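Local coordinates for Lmo0547 protein (Listeria monocytogenes, PDB 4R9N) that probably acts as a transcriptional regulator of the SorC family, with a sugar-binding domain thought to sense a carbohydrate effector that tunes DNA binding, at residues A[150-155]-A[229-234]; A[57-62]-A[158-163]. All coordinates share one frame; numbering follows the deposited sequence. Where two conformers were deposited one is given.

Contact 1: residues A[150-155]-A[229-234]; sequences VGVSSP and EALVAA
Val152 reaches the helix 228-236 with both of its methyl groups, and each finds a different residue. CG1 stands anti to the backbone N (chi1 -178°) and lies 3.9 Å from Ala230 CB, close to where the helix backbone passes from Ala230 to Leu231. The other branch, CG2, meets the methyl CD1 of Leu231 at 4.2 Å, the two side chains crossing at about a right angle. Ala230 points its methyl at the incoming chain and also touches the backbone of Ser153, the residue after Val152, with Ala230 CB 3.6 Å from Ser153 O. Toward the start of the helix segment the character changes: a water accepts from Ser154 OG at 3.1 Å and donates to Glu229 OE1, also at 3.1 Å. This part of the chain continues from strand 147-151 of the central parallel sheet of this Rossmann-like domain, and the helix packs against it. Lys227, one residue before the helix, donates from NZ to Val152 O, while Ala220 on the neighbouring strand 217-221 also touches Val152. Between the two segments direct side-chain contact is apolar and depends on fit, a water carrying the polar link at one end; charged Lys227 adds its grip from just outside.

Contact 2: residues A[57-62]-A[158-163]; sequences ISWGKT and HSTMEE
Thr160 sits between Lys61 and the indole of Trp59 and gives each a different branch. Its chi1 of -69° sets OG1 beside the backbone N and leaves the methyl CG2 anti to that N; CG2 heads for the six-membered ring and comes within 3.8 Å of Trp59 CH2, on an oblique line. The hydroxyl OG1 lies on the lysine side, 3.3 Å from Lys61 CD and 3.5 Å from Lys61 CE, so it is the aliphatic part of the lysine that runs past it. Lys61 is extended from CG to NZ, and this straight chain carries the ammonium group beyond the threonine. At the edge of the indole, near the ring plane, CG of selenomethionine Met161 lies 3.6 Å from Trp59 CZ2, with the two side chains at about a right angle. The tryptophan gets there with CG placed between its backbone N and carbonyl carbon (chi1 85°). Both segments lie beyond C-terminal ends of strands in a parallel alpha/beta sheet, the end where Rossmann-like folds usually place their ligand sites: 57-62 turns from strand 54-57 into helix 61-69, with Gly60 as N-cap, and Ser159 occupies the N-cap position of the short helix 160-163. A water joins these two helix starts, accepting from Lys61 N at 2.9 Å and lying 3.1 Å from Thr160 OG1. Leu94 touches both Lys61 and Thr160, while Ile164 packs on Trp59 and Tyr166 on Met161. Trp59 and Lys61 were each modelled in two conformers, which suggests some mobility along this partly buried seam.

The centres of the two contacts are about 12 Å apart, and their segments alternate along the chain: 57-62, 150-155, 158-163, 229-234. Strands 54-57 and 147-151 are parallel neighbours in the central sheet, which brings Val150 CG1 to 4.1 Å from Ser58 CB. Beyond the C-terminal ends of these strands, 150-155 and 158-163 belong to one connection, from strand 147-151 to helix 160-163. Here Ser154 O packs 3.3 Å from Ser159 CB, and the selenomethionine CE of Met161 touches both Pro155 and Ser153. Contact 1 therefore fastens the beginning of this connection to helix 228-236, while contact 2 fastens its end to the turn entering helix 61-69, so one connection packs against both an early and a late part of the chain.

Contact 1: residues A[150-155]-A[229-234]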
loop_
_atom_site.group_PDB
_atom_site.type_symbol
_atom_site.label_atom_id
_atom_site.label_comp_id
_atom_site.label_asym_id
_atom_site.label_seq_id
_atom_site.Cartn_x
_atom_site.Cartn_y
_atom_site.Cartn_z
ATOM N N VAL A 150 -2.048 -1.641 1.487
ATOM C CA VAL A 150 -0.997 -0.872 0.806
ATOM C C VAL A 150 -0.854 -1.397 -0.634
ATOM O O VAL A 150 -1.238 -2.541 -0.950
ATOM C CB VAL A 150 0.368 -0.939 1.540
ATOM C CG1 VAL A 150 0.266 -0.424 2.936
ATOM C CG2 VAL A 150 0.906 -2.359 1.510
ATOM N N GLY A 151 -0.315 -0.538 -1.498
ATOM C CA GLY A 151 0.199 -0.952 -2.823
ATOM C C GLY A 151 1.708 -1.184 -2.767
ATOM O O GLY A 151 2.403 -0.720 -1.875
ATOM N N VAL A 152 2.259 -1.829 -3.779
ATOM C CA VAL A 152 3.702 -1.968 -3.858
ATOM C C VAL A 152 4.077 -1.397 -5.231
ATOM O O VAL A 152 3.438 -1.708 -6.245
ATOM C CB VAL A 152 4.198 -3.427 -3.756
ATOM C CG1 VAL A 152 5.733 -3.473 -3.811
ATOM C CG2 VAL A 152 3.692 -4.079 -2.506
ATOM N N SER A 153 5.075 -0.534 -5.291
ATOM C CA SER A 153 5.418 0.035 -6.587
ATOM C C SER A 153 6.913 0.027 -6.824
ATOM O O SER A 153 7.689 -0.334 -5.961
ATOM C CB SER A 153 4.847 1.453 -6.691
ATOM O OG SER A 153 5.035 1.917 -8.031
ATOM N N SER A 154 7.295 0.373 -8.044
ATOM C CA SER A 154 8.692 0.438 -8.430
ATOM C C SER A 154 8.809 1.852 -8.923
ATOM O O SER A 154 7.981 2.257 -9.727
ATOM C CB SER A 154 8.987 -0.556 -9.553
ATOM O OG SER A 154 10.242 -0.275 -10.153
ATOM N N PRO A 155 9.837 2.600 -8.478
ATOM C CA PRO A 155 9.972 3.958 -8.939
ATOM C C PRO A 155 10.472 4.089 -10.376
ATOM O O PRO A 155 10.614 5.193 -10.811
ATOM C CB PRO A 155 11.047 4.530 -8.018
ATOM C CG PRO A 155 11.936 3.368 -7.730
ATOM C CD PRO A 155 10.954 2.223 -7.592
ATOM N N GLU A 229 10.248 -7.603 -8.839
ATOM C CA GLU A 229 11.372 -7.404 -7.954
ATOM C C GLU A 229 10.965 -6.686 -6.662
ATOM O O GLU A 229 11.342 -7.082 -5.539
ATOM C CB GLU A 229 12.474 -6.659 -8.726
ATOM C CG GLU A 229 13.685 -6.281 -7.914
ATOM C CD GLU A 229 14.774 -5.547 -8.745
ATOM O OE1 GLU A 229 14.503 -4.517 -9.436
ATOM O OE2 GLU A 229 15.912 -5.990 -8.662
ATOM N N ALA A 230 10.185 -5.628 -6.806
ATOM C CA ALA A 230 9.700 -4.874 -5.645
ATOM C C ALA A 230 8.863 -5.748 -4.723
ATOM O O ALA A 230 9.012 -5.740 -3.528
ATOM C CB ALA A 230 8.855 -3.712 -6.120
ATOM N N LEU A 231 7.941 -6.476 -5.308
ATOM C CA LEU A 231 7.056 -7.351 -4.511
ATOM C C LEU A 231 7.771 -8.472 -3.797
ATOM O O LEU A 231 7.562 -8.776 -2.570
ATOM C CB LEU A 231 5.983 -7.876 -5.442
ATOM C CG LEU A 231 4.934 -8.763 -4.827
ATOM C CD1 LEU A 231 4.256 -8.051 -3.677
ATOM C CD2 LEU A 231 3.931 -9.088 -5.914
ATOM N N VAL A 232 8.660 -9.096 -4.545
ATOM C CA VAL A 232 9.442 -10.184 -3.975
ATOM C C VAL A 232 10.303 -9.737 -2.830
ATOM O O VAL A 232 10.344 -10.388 -1.774
ATOM C CB VAL A 232 10.255 -10.946 -5.032
ATOM C CG1 VAL A 232 11.298 -11.850 -4.367
ATOM C CG2 VAL A 232 9.307 -11.782 -5.883
ATOM N N ALA A 233 10.937 -8.579 -2.959
ATOM C CA ALA A 233 11.701 -8.071 -1.856
ATOM C C ALA A 233 10.835 -7.765 -0.638
ATOM O O ALA A 233 11.230 -8.024 0.519
ATOM C CB ALA A 233 12.492 -6.825 -2.302
ATOM N N ALA A 234 9.671 -7.164 -0.863
ATOM C CA ALA A 234 8.811 -6.865 0.241
ATOM C C ALA A 234 8.333 -8.116 0.986
ATOM O O ALA A 234 8.233 -8.132 2.230
ATOM C CB ALA A 234 7.619 -6.044 -0.252
HETATM O O HOH W 1 12.195 -2.461 -9.065
#

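Contact 2: residues A[57-62]-A[158-163]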
loop_
_atom_site.group_PDB
_atom_site.type_symbol
_atom_site.label_atom_id
_atom_site.label_comp_id
_atom_site.label_asym_id
_atom_site.label_seq_id
_atom_site.Cartn_x
_atom_site.Cartn_y
_atom_site.Cartn_z
ATOM N N ILE A 57 -5.032 2.941 5.476
ATOM C CA ILE A 57 -5.026 2.936 4.032
ATOM C C ILE A 57 -3.853 3.788 3.542
ATOM O O ILE A 57 -3.609 4.892 4.044
ATOM C CB ILE A 57 -6.349 3.516 3.500
ATOM C CG1 ILE A 57 -7.547 2.775 4.057
ATOM C CG2 ILE A 57 -6.434 3.560 1.966
ATOM C CD1 ILE A 57 -7.807 1.391 3.592
ATOM N N SER A 58 -3.156 3.276 2.538
ATOM C CA SER A 58 -2.148 4.049 1.853
ATOM C C SER A 58 -2.737 4.863 0.699
ATOM O O SER A 58 -3.827 5.421 0.812
ATOM C CB SER A 58 -0.987 3.132 1.449
ATOM O OG SER A 58 0.152 3.859 1.049
ATOM N N TRP A 59 -2.017 4.960 -0.414
ATOM C CA TRP A 59 -2.431 5.753 -1.541
ATOM C C TRP A 59 -2.158 5.046 -2.878
ATOM O O TRP A 59 -1.552 3.967 -2.928
ATOM C CB TRP A 59 -1.621 7.059 -1.449
ATOM C CG TRP A 59 -0.314 6.921 -2.063
ATOM C CD1 TRP A 59 0.789 6.268 -1.551
ATOM C CD2 TRP A 59 0.058 7.404 -3.353
ATOM N NE1 TRP A 59 1.824 6.305 -2.488
ATOM C CE2 TRP A 59 1.391 7.001 -3.591
ATOM C CE3 TRP A 59 -0.622 8.124 -4.359
ATOM C CZ2 TRP A 59 2.054 7.316 -4.770
ATOM C CZ3 TRP A 59 0.053 8.442 -5.528
ATOM C CH2 TRP A 59 1.363 8.014 -5.732
ATOM N N GLY A 60 -2.568 5.671 -3.957
ATOM C CA GLY A 60 -2.157 5.212 -5.289
ATOM C C GLY A 60 -3.243 4.701 -6.172
ATOM O O GLY A 60 -4.363 4.544 -5.765
ATOM N N LYS A 61 -2.889 4.425 -7.427
ATOM C CA LYS A 61 -3.878 4.021 -8.384
ATOM C C LYS A 61 -4.564 2.722 -8.037
ATOM O O LYS A 61 -5.760 2.608 -8.252
ATOM C CB LYS A 61 -3.297 3.913 -9.817
ATOM C CG LYS A 61 -2.890 5.254 -10.398
ATOM C CD LYS A 61 -2.178 5.118 -11.757
ATOM C CE LYS A 61 -2.026 6.494 -12.353
ATOM N NZ LYS A 61 -1.371 6.466 -13.677
ATOM N N THR A 62 -3.822 1.725 -7.562
ATOM C CA THR A 62 -4.417 0.452 -7.265
ATOM C C THR A 62 -5.422 0.518 -6.072
ATOM O O THR A 62 -6.561 0.008 -6.105
ATOM C CB THR A 62 -3.309 -0.597 -6.990
ATOM O OG1 THR A 62 -2.432 -0.728 -8.135
ATOM C CG2 THR A 62 -3.910 -1.872 -6.755
ATOM N N HIS A 158 8.899 4.825 -15.777
ATOM C CA HIS A 158 7.733 5.730 -15.871
ATOM C C HIS A 158 6.542 5.375 -14.952
ATOM O O HIS A 158 5.435 5.092 -15.406
ATOM C CB HIS A 158 7.322 5.921 -17.349
ATOM C CG HIS A 158 8.407 6.538 -18.187
ATOM N ND1 HIS A 158 9.127 7.643 -17.773
ATOM C CD2 HIS A 158 8.909 6.198 -19.400
ATOM C CE1 HIS A 158 10.019 7.959 -18.697
ATOM N NE2 HIS A 158 9.904 7.102 -19.697
ATOM N N SER A 159 6.801 5.443 -13.647
ATOM C CA SER A 159 5.809 5.130 -12.615
ATOM C C SER A 159 4.859 6.295 -12.327
ATOM O O SER A 159 5.105 7.430 -12.752
ATOM C CB SER A 159 6.509 4.754 -11.306
ATOM O OG SER A 159 7.073 5.902 -10.689
ATOM N N THR A 160 3.794 5.989 -11.578
ATOM C CA THR A 160 2.775 6.961 -11.128
ATOM C C THR A 160 3.417 8.202 -10.478
ATOM O O THR A 160 3.172 9.335 -10.916
ATOM C CB THR A 160 1.759 6.308 -10.141
ATOM O OG1 THR A 160 0.939 5.364 -10.835
ATOM C CG2 THR A 160 0.840 7.359 -9.471
HETATM N N MSE A 161 4.236 7.989 -9.447
HETATM C CA MSE A 161 4.892 9.105 -8.733
HETATM C C MSE A 161 5.694 10.034 -9.645
HETATM O O MSE A 161 5.667 11.247 -9.488
HETATM C CB MSE A 161 5.869 8.547 -7.728
HETATM C CG MSE A 161 5.196 7.965 -6.507
HETATM SE SE MSE A 161 6.696 7.134 -5.528
HETATM C CE MSE A 161 6.873 5.430 -6.558
ATOM N N GLU A 162 6.409 9.483 -10.613
ATOM C CA GLU A 162 7.125 10.329 -11.582
ATOM C C GLU A 162 6.147 11.048 -12.530
ATOM O O GLU A 162 6.298 12.242 -12.818
ATOM C CB GLU A 162 8.135 9.528 -12.408
ATOM C CG GLU A 162 8.722 10.380 -13.532
ATOM C CD GLU A 162 9.844 9.712 -14.290
ATOM O OE1 GLU A 162 9.783 8.473 -14.474
ATOM O OE2 GLU A 162 10.771 10.447 -14.724
ATOM N N GLU A 163 5.140 10.327 -13.016
ATOM C CA GLU A 163 4.199 10.942 -13.956
ATOM C C GLU A 163 3.405 12.064 -13.258
ATOM O O GLU A 163 3.061 13.054 -13.895
ATOM C CB GLU A 163 3.295 9.882 -14.610
ATOM C CG GLU A 163 4.025 8.760 -15.370
ATOM C CD GLU A 163 5.106 9.239 -16.344
ATOM O OE1 GLU A 163 6.015 10.010 -15.944
ATOM O OE2 GLU A 163 5.069 8.808 -17.519
HETATM O O HOH W 2 -0.057 4.480 -7.998
#